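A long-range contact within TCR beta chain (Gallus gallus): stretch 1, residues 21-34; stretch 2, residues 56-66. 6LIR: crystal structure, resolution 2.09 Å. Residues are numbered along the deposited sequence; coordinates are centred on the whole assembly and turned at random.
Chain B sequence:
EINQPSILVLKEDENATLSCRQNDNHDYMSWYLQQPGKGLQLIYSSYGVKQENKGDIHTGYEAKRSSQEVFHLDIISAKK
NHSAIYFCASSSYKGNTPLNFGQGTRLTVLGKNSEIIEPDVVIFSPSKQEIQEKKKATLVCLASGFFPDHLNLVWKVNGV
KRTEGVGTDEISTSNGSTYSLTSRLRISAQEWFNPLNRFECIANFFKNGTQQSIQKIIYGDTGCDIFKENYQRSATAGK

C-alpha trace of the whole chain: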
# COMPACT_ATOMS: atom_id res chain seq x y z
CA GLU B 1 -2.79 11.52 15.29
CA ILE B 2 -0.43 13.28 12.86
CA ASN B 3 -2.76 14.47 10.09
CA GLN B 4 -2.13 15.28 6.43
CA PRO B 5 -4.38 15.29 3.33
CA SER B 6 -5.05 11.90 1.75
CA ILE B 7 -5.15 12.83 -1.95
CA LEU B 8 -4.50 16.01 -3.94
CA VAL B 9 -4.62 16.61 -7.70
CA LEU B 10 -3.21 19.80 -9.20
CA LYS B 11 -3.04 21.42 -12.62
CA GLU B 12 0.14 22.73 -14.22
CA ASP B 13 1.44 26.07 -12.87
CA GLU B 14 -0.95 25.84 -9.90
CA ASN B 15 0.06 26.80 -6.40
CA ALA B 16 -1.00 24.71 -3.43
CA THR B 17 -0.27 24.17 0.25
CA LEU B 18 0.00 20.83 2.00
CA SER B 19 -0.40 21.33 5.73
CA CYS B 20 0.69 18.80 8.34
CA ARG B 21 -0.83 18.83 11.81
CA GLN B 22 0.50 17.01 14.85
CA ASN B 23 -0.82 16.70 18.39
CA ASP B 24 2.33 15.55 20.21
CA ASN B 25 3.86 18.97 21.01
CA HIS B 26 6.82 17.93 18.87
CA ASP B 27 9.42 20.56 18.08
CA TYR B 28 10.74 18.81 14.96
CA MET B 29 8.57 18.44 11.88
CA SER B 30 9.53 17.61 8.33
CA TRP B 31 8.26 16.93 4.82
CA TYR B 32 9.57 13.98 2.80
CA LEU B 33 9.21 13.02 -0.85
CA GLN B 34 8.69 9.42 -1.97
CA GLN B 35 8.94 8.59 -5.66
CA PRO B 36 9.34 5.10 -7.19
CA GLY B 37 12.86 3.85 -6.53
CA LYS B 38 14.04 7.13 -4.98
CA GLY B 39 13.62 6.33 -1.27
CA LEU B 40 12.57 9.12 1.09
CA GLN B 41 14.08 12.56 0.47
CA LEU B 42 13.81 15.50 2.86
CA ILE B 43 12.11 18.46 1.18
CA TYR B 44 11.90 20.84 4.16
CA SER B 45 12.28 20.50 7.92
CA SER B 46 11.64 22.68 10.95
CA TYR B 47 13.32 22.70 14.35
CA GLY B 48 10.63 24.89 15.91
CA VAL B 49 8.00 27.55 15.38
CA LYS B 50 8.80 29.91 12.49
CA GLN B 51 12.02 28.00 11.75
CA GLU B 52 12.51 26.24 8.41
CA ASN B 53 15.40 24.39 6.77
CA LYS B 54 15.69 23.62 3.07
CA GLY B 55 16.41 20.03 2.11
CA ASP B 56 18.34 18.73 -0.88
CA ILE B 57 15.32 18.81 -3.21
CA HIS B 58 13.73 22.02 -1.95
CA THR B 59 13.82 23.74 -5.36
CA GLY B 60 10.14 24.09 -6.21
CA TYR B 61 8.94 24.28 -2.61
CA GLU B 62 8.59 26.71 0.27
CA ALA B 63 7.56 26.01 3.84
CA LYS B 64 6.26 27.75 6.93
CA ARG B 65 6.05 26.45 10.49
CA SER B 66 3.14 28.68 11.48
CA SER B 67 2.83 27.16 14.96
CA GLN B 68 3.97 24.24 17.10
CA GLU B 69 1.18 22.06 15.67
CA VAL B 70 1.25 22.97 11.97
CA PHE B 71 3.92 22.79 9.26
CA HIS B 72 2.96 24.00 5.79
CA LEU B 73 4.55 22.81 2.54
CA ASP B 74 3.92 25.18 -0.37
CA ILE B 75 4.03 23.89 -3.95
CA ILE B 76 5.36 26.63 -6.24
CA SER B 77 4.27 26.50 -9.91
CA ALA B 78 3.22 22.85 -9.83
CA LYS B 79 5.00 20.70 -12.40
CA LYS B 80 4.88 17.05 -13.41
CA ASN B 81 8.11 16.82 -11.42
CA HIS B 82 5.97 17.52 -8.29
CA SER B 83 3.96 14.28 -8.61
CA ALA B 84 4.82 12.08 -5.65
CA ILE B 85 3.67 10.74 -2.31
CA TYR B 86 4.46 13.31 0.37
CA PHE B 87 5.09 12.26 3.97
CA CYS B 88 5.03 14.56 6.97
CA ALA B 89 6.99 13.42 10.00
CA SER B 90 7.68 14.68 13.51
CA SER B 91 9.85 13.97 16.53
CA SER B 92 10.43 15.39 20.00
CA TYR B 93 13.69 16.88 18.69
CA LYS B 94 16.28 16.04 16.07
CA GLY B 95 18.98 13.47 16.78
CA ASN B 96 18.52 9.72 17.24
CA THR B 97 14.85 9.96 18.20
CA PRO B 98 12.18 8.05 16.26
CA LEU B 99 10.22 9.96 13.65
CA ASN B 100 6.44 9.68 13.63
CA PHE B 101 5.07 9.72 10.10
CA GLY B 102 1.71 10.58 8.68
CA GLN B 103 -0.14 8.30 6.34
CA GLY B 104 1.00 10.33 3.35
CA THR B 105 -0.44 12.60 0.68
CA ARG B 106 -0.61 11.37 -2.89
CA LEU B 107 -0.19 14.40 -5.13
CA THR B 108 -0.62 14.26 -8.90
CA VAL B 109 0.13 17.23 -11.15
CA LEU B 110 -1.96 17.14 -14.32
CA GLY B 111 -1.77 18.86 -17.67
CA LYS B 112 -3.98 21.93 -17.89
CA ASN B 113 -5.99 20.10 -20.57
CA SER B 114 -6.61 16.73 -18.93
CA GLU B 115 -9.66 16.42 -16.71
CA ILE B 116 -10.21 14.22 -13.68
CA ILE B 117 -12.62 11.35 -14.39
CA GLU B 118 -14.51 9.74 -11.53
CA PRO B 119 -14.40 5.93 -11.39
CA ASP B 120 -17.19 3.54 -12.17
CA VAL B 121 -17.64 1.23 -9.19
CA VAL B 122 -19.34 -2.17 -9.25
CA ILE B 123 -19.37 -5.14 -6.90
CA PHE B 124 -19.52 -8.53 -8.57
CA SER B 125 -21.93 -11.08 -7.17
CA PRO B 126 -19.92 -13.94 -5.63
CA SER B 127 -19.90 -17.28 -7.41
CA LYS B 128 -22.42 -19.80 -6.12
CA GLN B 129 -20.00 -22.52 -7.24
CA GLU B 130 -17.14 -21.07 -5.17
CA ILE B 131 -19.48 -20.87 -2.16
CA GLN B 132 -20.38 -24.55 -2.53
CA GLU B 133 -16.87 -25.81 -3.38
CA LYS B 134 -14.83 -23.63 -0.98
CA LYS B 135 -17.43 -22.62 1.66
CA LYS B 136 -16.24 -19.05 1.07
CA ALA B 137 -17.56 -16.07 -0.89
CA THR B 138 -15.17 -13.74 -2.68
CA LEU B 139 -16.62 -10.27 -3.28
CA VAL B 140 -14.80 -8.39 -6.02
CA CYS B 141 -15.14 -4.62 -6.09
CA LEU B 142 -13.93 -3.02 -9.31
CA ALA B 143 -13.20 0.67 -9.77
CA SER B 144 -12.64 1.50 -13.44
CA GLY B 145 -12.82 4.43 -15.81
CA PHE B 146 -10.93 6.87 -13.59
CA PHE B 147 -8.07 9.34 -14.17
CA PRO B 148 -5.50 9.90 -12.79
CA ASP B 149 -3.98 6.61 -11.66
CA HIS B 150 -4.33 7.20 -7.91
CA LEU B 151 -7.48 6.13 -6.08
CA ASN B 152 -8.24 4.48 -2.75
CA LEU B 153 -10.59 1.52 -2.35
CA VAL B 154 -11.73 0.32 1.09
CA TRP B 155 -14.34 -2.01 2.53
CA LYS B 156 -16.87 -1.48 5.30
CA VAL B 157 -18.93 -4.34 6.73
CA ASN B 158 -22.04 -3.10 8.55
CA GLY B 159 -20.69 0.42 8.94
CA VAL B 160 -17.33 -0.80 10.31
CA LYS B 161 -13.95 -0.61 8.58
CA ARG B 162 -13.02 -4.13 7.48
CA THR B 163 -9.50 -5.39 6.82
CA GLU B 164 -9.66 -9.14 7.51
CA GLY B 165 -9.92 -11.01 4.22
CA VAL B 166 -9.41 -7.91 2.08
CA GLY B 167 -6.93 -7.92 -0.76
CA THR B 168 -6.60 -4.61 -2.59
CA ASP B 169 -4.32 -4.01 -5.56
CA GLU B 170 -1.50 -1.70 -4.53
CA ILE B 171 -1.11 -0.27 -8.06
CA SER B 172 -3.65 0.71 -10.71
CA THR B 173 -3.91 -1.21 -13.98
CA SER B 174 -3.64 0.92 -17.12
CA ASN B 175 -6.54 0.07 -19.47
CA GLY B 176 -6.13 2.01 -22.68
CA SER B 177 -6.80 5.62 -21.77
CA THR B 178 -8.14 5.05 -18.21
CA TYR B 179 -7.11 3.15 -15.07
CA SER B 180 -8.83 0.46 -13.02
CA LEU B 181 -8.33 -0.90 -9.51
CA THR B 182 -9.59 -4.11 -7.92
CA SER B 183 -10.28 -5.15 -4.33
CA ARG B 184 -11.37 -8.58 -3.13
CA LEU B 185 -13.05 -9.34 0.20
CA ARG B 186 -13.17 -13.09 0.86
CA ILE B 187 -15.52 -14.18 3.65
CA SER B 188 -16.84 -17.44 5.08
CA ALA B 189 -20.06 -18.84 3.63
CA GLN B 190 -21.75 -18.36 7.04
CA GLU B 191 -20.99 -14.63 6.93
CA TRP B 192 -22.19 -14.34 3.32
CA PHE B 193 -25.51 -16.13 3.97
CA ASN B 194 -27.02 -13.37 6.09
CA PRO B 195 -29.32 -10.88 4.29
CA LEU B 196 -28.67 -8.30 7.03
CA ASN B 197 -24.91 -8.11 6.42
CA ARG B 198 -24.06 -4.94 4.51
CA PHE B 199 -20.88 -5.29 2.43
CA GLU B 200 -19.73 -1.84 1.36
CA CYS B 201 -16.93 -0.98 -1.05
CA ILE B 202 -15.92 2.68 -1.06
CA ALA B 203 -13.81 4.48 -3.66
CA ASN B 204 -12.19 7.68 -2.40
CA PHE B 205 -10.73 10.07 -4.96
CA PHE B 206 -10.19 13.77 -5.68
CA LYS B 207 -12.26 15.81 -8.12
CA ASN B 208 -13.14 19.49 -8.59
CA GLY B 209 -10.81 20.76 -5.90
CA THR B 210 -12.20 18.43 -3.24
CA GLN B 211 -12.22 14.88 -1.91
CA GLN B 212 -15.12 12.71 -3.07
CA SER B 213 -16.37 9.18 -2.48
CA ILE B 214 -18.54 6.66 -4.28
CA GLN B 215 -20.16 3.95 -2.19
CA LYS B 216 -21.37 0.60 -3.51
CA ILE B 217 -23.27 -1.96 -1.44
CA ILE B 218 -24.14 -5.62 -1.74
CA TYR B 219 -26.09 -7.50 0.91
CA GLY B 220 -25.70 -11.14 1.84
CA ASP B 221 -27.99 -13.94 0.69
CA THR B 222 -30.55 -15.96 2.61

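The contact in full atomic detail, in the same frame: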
# COMPACT_ATOMS: atom_id res chain seq x y z
N ARG B 21 -0.37 18.46 10.48
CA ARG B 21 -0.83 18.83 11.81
C ARG B 21 -0.56 17.68 12.76
O ARG B 21 -0.91 16.53 12.47
CB ARG B 21 -2.33 19.18 11.82
CG ARG B 21 -2.68 20.34 10.92
CD ARG B 21 -4.16 20.33 10.53
NE ARG B 21 -4.40 21.19 9.38
CZ ARG B 21 -4.55 22.51 9.46
NH1 ARG B 21 -4.49 23.13 10.63
NH2 ARG B 21 -4.76 23.21 8.35
N GLN B 22 0.05 18.00 13.89
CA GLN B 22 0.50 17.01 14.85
C GLN B 22 0.05 17.42 16.24
O GLN B 22 0.03 18.61 16.57
CB GLN B 22 2.03 16.87 14.82
CG GLN B 22 2.76 18.20 14.93
CD GLN B 22 3.59 18.33 16.19
OE1 GLN B 22 3.63 17.42 17.02
NE2 GLN B 22 4.26 19.46 16.33
N ASN B 23 -0.33 16.43 17.05
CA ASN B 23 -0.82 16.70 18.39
C ASN B 23 0.09 16.12 19.47
O ASN B 23 -0.38 15.72 20.53
N ASP B 24 1.40 16.08 19.23
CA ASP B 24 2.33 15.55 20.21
C ASP B 24 3.26 16.60 20.79
O ASP B 24 4.21 16.25 21.50
CB ASP B 24 3.16 14.41 19.60
CG ASP B 24 2.29 13.27 19.09
OD1 ASP B 24 1.66 12.59 19.93
OD2 ASP B 24 2.25 13.06 17.86
N ASN B 25 3.01 17.88 20.53
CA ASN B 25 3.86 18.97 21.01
C ASN B 25 5.31 18.79 20.55
O ASN B 25 6.25 19.16 21.26
CB ASN B 25 3.78 19.11 22.53
CG ASN B 25 4.29 20.45 23.02
OD1 ASN B 25 4.03 21.49 22.41
ND2 ASN B 25 5.03 20.44 24.12
N HIS B 26 5.49 18.21 19.37
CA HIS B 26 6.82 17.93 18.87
C HIS B 26 7.46 19.19 18.31
O HIS B 26 6.81 19.95 17.59
CB HIS B 26 6.77 16.85 17.78
CG HIS B 26 6.70 15.46 18.32
ND1 HIS B 26 6.52 14.36 17.51
CD2 HIS B 26 6.78 14.98 19.58
CE1 HIS B 26 6.49 13.27 18.25
NE2 HIS B 26 6.65 13.62 19.51
N ASP B 27 8.74 19.39 18.62
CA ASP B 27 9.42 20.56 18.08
C ASP B 27 9.88 20.34 16.65
O ASP B 27 9.87 21.28 15.85
CB ASP B 27 10.63 20.92 18.96
CG ASP B 27 10.23 21.36 20.36
OD1 ASP B 27 9.09 21.83 20.54
OD2 ASP B 27 11.07 21.23 21.27
N TYR B 28 10.26 19.11 16.30
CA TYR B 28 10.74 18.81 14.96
C TYR B 28 9.59 18.34 14.09
O TYR B 28 8.82 17.46 14.49
CB TYR B 28 11.84 17.75 15.00
CG TYR B 28 12.49 17.49 13.66
CD1 TYR B 28 13.50 18.31 13.18
CD2 TYR B 28 12.08 16.42 12.87
CE1 TYR B 28 14.09 18.08 11.95
CE2 TYR B 28 12.67 16.18 11.64
CZ TYR B 28 13.67 17.01 11.19
OH TYR B 28 14.26 16.78 9.96
N MET B 29 9.47 18.93 12.91
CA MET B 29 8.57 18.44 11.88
C MET B 29 9.32 18.46 10.56
O MET B 29 10.32 19.17 10.40
CB MET B 29 7.29 19.28 11.80
CG MET B 29 6.49 19.29 13.08
SD MET B 29 4.93 20.16 12.89
CE MET B 29 4.09 19.07 11.74
N SER B 30 8.82 17.70 9.60
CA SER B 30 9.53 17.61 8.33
C SER B 30 8.58 17.14 7.25
O SER B 30 7.51 16.58 7.52
CB SER B 30 10.73 16.66 8.44
OG SER B 30 10.30 15.35 8.79
N TRP B 31 9.00 17.35 6.00
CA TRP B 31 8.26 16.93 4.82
C TRP B 31 9.21 16.11 3.96
O TRP B 31 10.34 16.55 3.68
CB TRP B 31 7.71 18.12 4.04
CG TRP B 31 6.36 18.60 4.51
CD1 TRP B 31 6.11 19.74 5.22
CD2 TRP B 31 5.09 17.97 4.29
NE1 TRP B 31 4.76 19.86 5.46
CE2 TRP B 31 4.11 18.78 4.90
CE3 TRP B 31 4.69 16.80 3.64
CZ2 TRP B 31 2.76 18.46 4.88
CZ3 TRP B 31 3.34 16.48 3.62
CH2 TRP B 31 2.39 17.31 4.23
N TYR B 32 8.75 14.94 3.52
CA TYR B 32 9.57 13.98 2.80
C TYR B 32 8.90 13.66 1.48
O TYR B 32 7.67 13.69 1.37
CB TYR B 32 9.77 12.69 3.60
CG TYR B 32 10.89 12.75 4.61
CD1 TYR B 32 12.20 12.45 4.23
CD2 TYR B 32 10.65 13.09 5.93
CE1 TYR B 32 13.23 12.51 5.15
CE2 TYR B 32 11.68 13.14 6.86
CZ TYR B 32 12.97 12.85 6.46
OH TYR B 32 14.01 12.90 7.36
N LEU B 33 9.71 13.35 0.47
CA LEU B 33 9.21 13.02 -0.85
C LEU B 33 9.54 11.57 -1.15
O LEU B 33 10.69 11.15 -1.00
CB LEU B 33 9.83 13.93 -1.91
CG LEU B 33 9.26 13.86 -3.33
CD1 LEU B 33 8.29 15.01 -3.54
CD2 LEU B 33 10.37 13.92 -4.35
N GLN B 34 8.52 10.81 -1.55
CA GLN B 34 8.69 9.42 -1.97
C GLN B 34 8.29 9.30 -3.43
O GLN B 34 7.13 9.55 -3.78
CB GLN B 34 7.87 8.47 -1.11
CG GLN B 34 8.06 7.00 -1.48
CD GLN B 34 7.09 6.08 -0.77
OE1 GLN B 34 5.91 6.03 -1.10
NE2 GLN B 34 7.60 5.33 0.21
N ASP B 56 17.57 18.83 0.36
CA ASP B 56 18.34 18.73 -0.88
C ASP B 56 17.49 19.03 -2.11
O ASP B 56 18.02 19.48 -3.12
CB ASP B 56 18.97 17.34 -1.02
CG ASP B 56 20.41 17.32 -0.57
OD1 ASP B 56 21.14 18.29 -0.88
OD2 ASP B 56 20.81 16.35 0.11
N ILE B 57 16.19 18.78 -2.03
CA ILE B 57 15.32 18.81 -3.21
C ILE B 57 14.29 19.92 -3.03
O ILE B 57 13.17 19.84 -3.55
CB ILE B 57 14.63 17.45 -3.43
CG1 ILE B 57 13.85 17.03 -2.17
CG2 ILE B 57 15.65 16.39 -3.79
CD1 ILE B 57 12.90 15.88 -2.41
N HIS B 58 14.68 20.97 -2.31
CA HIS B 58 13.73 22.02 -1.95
C HIS B 58 13.35 22.91 -3.12
O HIS B 58 12.32 23.59 -3.05
CB HIS B 58 14.35 22.90 -0.86
CG HIS B 58 15.43 23.80 -1.36
ND1 HIS B 58 15.17 25.03 -1.94
CD2 HIS B 58 16.78 23.65 -1.39
CE1 HIS B 58 16.31 25.59 -2.30
NE2 HIS B 58 17.30 24.78 -1.97
N THR B 59 14.14 22.93 -4.19
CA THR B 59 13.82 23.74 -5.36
C THR B 59 12.45 23.37 -5.91
O THR B 59 12.23 22.24 -6.35
CB THR B 59 14.89 23.59 -6.44
OG1 THR B 59 16.12 24.15 -5.96
CG2 THR B 59 14.46 24.33 -7.70
N GLY B 60 11.53 24.34 -5.88
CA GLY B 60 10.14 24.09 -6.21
C GLY B 60 9.22 24.09 -5.02
O GLY B 60 8.01 23.88 -5.19
N TYR B 61 9.74 24.33 -3.82
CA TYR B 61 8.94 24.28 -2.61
C TYR B 61 9.33 25.43 -1.69
O TYR B 61 10.46 25.92 -1.71
CB TYR B 61 9.14 22.96 -1.84
CG TYR B 61 8.90 21.71 -2.65
CD1 TYR B 61 7.64 21.13 -2.69
CD2 TYR B 61 9.93 21.10 -3.34
CE1 TYR B 61 7.41 19.98 -3.42
CE2 TYR B 61 9.71 19.95 -4.07
CZ TYR B 61 8.45 19.39 -4.11
OH TYR B 61 8.22 18.25 -4.83
N GLU B 62 8.37 25.84 -0.87
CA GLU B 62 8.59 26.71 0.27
C GLU B 62 7.89 26.08 1.46
O GLU B 62 7.10 25.15 1.32
CB GLU B 62 8.07 28.13 -0.00
CG GLU B 62 8.84 28.86 -1.09
CD GLU B 62 8.37 30.29 -1.28
OE1 GLU B 62 7.98 30.93 -0.28
OE2 GLU B 62 8.38 30.77 -2.43
N ALA B 63 8.18 26.58 2.66
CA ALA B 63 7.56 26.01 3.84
C ALA B 63 7.47 27.05 4.93
O ALA B 63 8.23 28.03 4.96
CB ALA B 63 8.33 24.78 4.33
N LYS B 64 6.53 26.83 5.84
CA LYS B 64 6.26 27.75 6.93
C LYS B 64 5.80 26.95 8.13
O LYS B 64 4.79 26.24 8.05
CB LYS B 64 5.21 28.80 6.55
CG LYS B 64 4.87 29.73 7.70
CD LYS B 64 4.06 30.92 7.24
CE LYS B 64 2.59 30.72 7.56
NZ LYS B 64 2.04 31.81 8.41
N ARG B 65 6.51 27.06 9.24
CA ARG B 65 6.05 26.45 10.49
C ARG B 65 5.29 27.55 11.23
O ARG B 65 5.85 28.33 11.99
CB ARG B 65 7.23 25.92 11.30
CG ARG B 65 6.85 25.31 12.64
CD ARG B 65 6.30 23.90 12.48
NE ARG B 65 6.06 23.26 13.77
CZ ARG B 65 6.99 22.60 14.45
NH1 ARG B 65 6.68 22.04 15.62
NH2 ARG B 65 8.22 22.50 13.98
N SER B 66 3.98 27.60 10.97
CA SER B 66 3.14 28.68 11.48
C SER B 66 2.94 28.57 12.99
O SER B 66 2.70 29.59 13.65
CB SER B 66 1.80 28.69 10.76
OG SER B 66 1.10 27.47 10.95

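The first stretch meets the second at two separated sites: a polar cluster around R65 and an apolar patch around L33. Strands 28-34 and 61-66 run nearly antiparallel, with 155° between their directions, but their axes come no closer than 9.6 Å, so side chains must span the gap.

Q22 approaches R65 directly, with Q22 NE2 3.6 Å from R65 NH1, and its side-chain amide also braces the loop that R65 bonds: Q22 OE1 accepts from H26 N at 3.1 Å and, weakly, from D24 N at 3.4 Å, while Q22 NE2 donates to H26 O at 2.9 Å. The same carbonyl also serves the other stretch, R65 NH1 lying 2.9 Å from H26 O; the N-H...O angle of 121° makes that bond weak.

D27 supplies the best-aligned bond across the contact. R65 NH2 donates to D27 O at 2.8 Å with an angle of 162°, whereas R65 NH1 reaches D27 O at 3.3 Å and 133°, a weak bond. Both carbonyl oxygens lie near the guanidinium plane, at its edge, where the N-H groups point. D27 takes part through its backbone; its CA-to-CB bond points away.

M29 is placed differently: its CB points toward the second stretch, and M29 SD lies over one guanidinium face, 3.4 Å from R65 NE. The arginine is thus bonded at its edge and covered on a face, consistent with the 98 Å² it buries here.

The CA-to-CB bond of W31 also points toward the second stretch, but W31 CD1 stays 5.6 Å from A63 CB. Contact resumes at L33, where CB packs 3.7 Å from I57 CD1, and CD1 approaches Y61 CZ at 4.4 Å and Y61 OH at 3.5 Å. Y61 begins its strand and ends a type II turn from H58, closed by Y61 N donating to H58 O at 2.8 Å.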